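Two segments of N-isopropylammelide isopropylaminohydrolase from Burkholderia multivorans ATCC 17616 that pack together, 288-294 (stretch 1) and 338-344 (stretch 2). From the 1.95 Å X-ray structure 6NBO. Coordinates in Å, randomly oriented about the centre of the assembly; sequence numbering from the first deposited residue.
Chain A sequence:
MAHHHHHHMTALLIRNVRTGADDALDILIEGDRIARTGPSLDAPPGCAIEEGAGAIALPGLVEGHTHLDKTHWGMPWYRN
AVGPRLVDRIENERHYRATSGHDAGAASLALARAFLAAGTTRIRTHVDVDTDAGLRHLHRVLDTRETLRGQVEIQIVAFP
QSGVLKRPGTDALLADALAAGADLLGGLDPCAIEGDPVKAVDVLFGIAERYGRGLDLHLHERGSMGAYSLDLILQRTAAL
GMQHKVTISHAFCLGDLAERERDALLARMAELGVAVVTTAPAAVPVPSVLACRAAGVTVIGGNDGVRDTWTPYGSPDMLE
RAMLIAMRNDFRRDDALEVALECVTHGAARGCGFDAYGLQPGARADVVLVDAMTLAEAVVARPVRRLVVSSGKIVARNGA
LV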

# COMPACT_ATOMS: atom_id res chain seq x y z
N SER A 288 -5.50 -15.54 -6.40
CA SER A 288 -6.70 -15.70 -5.60
C SER A 288 -6.41 -15.28 -4.16
O SER A 288 -5.50 -15.81 -3.53
N VAL A 289 -7.16 -14.30 -3.66
CA VAL A 289 -6.99 -13.89 -2.27
C VAL A 289 -7.22 -15.07 -1.33
O VAL A 289 -6.45 -15.28 -0.38
N LEU A 290 -8.25 -15.88 -1.59
CA LEU A 290 -8.51 -17.02 -0.71
C LEU A 290 -7.43 -18.10 -0.83
O LEU A 290 -7.14 -18.77 0.16
N ALA A 291 -6.84 -18.29 -2.01
CA ALA A 291 -5.75 -19.26 -2.11
C ALA A 291 -4.53 -18.80 -1.33
O ALA A 291 -3.88 -19.60 -0.64
N CYS A 292 -4.18 -17.51 -1.44
CA CYS A 292 -3.10 -16.97 -0.62
C CYS A 292 -3.38 -17.18 0.86
O CYS A 292 -2.54 -17.67 1.61
N ARG A 293 -4.59 -16.80 1.29
CA ARG A 293 -4.97 -16.91 2.69
C ARG A 293 -4.86 -18.35 3.17
O ARG A 293 -4.31 -18.62 4.25
N ALA A 294 -5.37 -19.29 2.38
CA ALA A 294 -5.32 -20.70 2.77
C ALA A 294 -3.89 -21.20 2.87
O ALA A 294 -3.60 -22.08 3.68
N GLU A 338 -15.11 -9.06 4.52
CA GLU A 338 -14.19 -8.70 5.59
C GLU A 338 -12.78 -9.16 5.29
O GLU A 338 -11.81 -8.52 5.72
N VAL A 339 -12.63 -10.26 4.54
CA VAL A 339 -11.30 -10.65 4.08
C VAL A 339 -10.74 -9.59 3.14
O VAL A 339 -9.56 -9.25 3.21
N ALA A 340 -11.59 -9.05 2.26
CA ALA A 340 -11.12 -7.99 1.38
C ALA A 340 -10.75 -6.75 2.19
O ALA A 340 -9.73 -6.11 1.91
N LEU A 341 -11.55 -6.42 3.20
CA LEU A 341 -11.21 -5.27 4.05
C LEU A 341 -9.90 -5.49 4.79
O LEU A 341 -9.13 -4.54 5.01
N GLU A 342 -9.62 -6.73 5.19
CA GLU A 342 -8.33 -7.03 5.81
C GLU A 342 -7.15 -6.66 4.90
O GLU A 342 -6.09 -6.27 5.40
N CYS A 343 -7.32 -6.76 3.58
CA CYS A 343 -6.26 -6.40 2.64
C CYS A 343 -5.88 -4.92 2.67
O CYS A 343 -4.81 -4.56 2.18
N VAL A 344 -6.76 -4.04 3.17
CA VAL A 344 -6.43 -2.62 3.29
C VAL A 344 -6.39 -2.16 4.74
O VAL A 344 -6.35 -0.95 5.00

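The strongest tie between these two helical segments is a salt bridge: Arg 293 NH1 donates to Glu 342 OE1 at 2.6 Å, with a nearly straight N-H...O angle of 160°. Both side chains point toward the opposite stretch and reach by extension. Arg 293 is t through chi1, chi2 and chi3 before chi4 turns to 79°, and Glu 342 is t at chi1 and chi2. The carboxylate meets the guanidinium at its edge, near the plane, which leaves a face free for apolar cover; Val 339 takes that role, its CG2 lying 3.9 Å from Arg 293 CZ. The other carboxylate oxygen, OE2, is hydrogen-bonded elsewhere in the structure.

Next to the ion pair, Val 339 is the hub. In the t rotamer and pointing toward stretch 1, it sets CG1 3.8 Å from CG1 of Val 289, itself t and directed inward. Leu 290 leaves its backbone sideways, yet its m, t conformation brings CD2 to 4.3 Å from Val 339 CG1. Cys 343, buried and m, has its CA-to-CB bond sideways and its SG 4.3 Å from Val 289 CG1. Away from the contact, Ser 288 caps the first helix, its OG accepting from Ala 291 N at 3.0 Å. The rule is economical: the two valines touch between the helices, with Leu 290 and Cys 343 each adding one looser contact, and one long charged pair spans the more exposed side.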

# COMPACT_ATOMS: atom_id res chain seq x y z
CB SER A 288 -7.18 -17.14 -5.66
OG SER A 288 -8.11 -17.42 -4.63
CB VAL A 289 -7.93 -12.71 -1.95
CG1 VAL A 289 -7.95 -12.44 -0.47
CG2 VAL A 289 -7.47 -11.47 -2.70
CB LEU A 290 -9.89 -17.60 -1.00
CG LEU A 290 -11.02 -16.62 -0.65
CD1 LEU A 290 -12.37 -17.29 -0.80
CD2 LEU A 290 -10.84 -16.09 0.76
CB ALA A 291 -5.39 -19.53 -3.57
CB CYS A 292 -2.90 -15.49 -0.93
SG CYS A 292 -2.38 -15.19 -2.61
CB ARG A 293 -6.39 -16.39 2.87
CG ARG A 293 -6.94 -16.46 4.27
CD ARG A 293 -8.40 -15.98 4.31
NE ARG A 293 -8.86 -15.68 5.66
CZ ARG A 293 -8.57 -14.55 6.31
NH1 ARG A 293 -7.81 -13.62 5.73
NH2 ARG A 293 -9.02 -14.36 7.55
CB ALA A 294 -6.11 -21.54 1.77
CB GLU A 338 -14.70 -9.27 6.92
CG GLU A 338 -16.01 -8.61 7.35
CD GLU A 338 -16.53 -9.14 8.68
OE1 GLU A 338 -15.72 -9.62 9.49
OE2 GLU A 338 -17.76 -9.08 8.90
CB VAL A 339 -11.35 -12.04 3.40
CG1 VAL A 339 -10.02 -12.31 2.69
CG2 VAL A 339 -11.64 -13.12 4.42
CB ALA A 340 -12.18 -7.66 0.33
CB LEU A 341 -12.35 -5.01 5.04
CG LEU A 341 -12.18 -3.85 6.03
CD1 LEU A 341 -12.07 -2.53 5.27
CD2 LEU A 341 -13.35 -3.81 7.01
CB GLU A 342 -8.28 -8.52 6.18
CG GLU A 342 -7.04 -8.91 6.97
CD GLU A 342 -7.00 -10.39 7.36
OE1 GLU A 342 -7.67 -11.22 6.70
OE2 GLU A 342 -6.29 -10.70 8.34
CB CYS A 343 -6.66 -6.76 1.20
SG CYS A 343 -6.88 -8.54 0.96
CB VAL A 344 -7.38 -1.74 2.45
CG1 VAL A 344 -7.43 -2.22 1.01
CG2 VAL A 344 -8.79 -1.67 3.07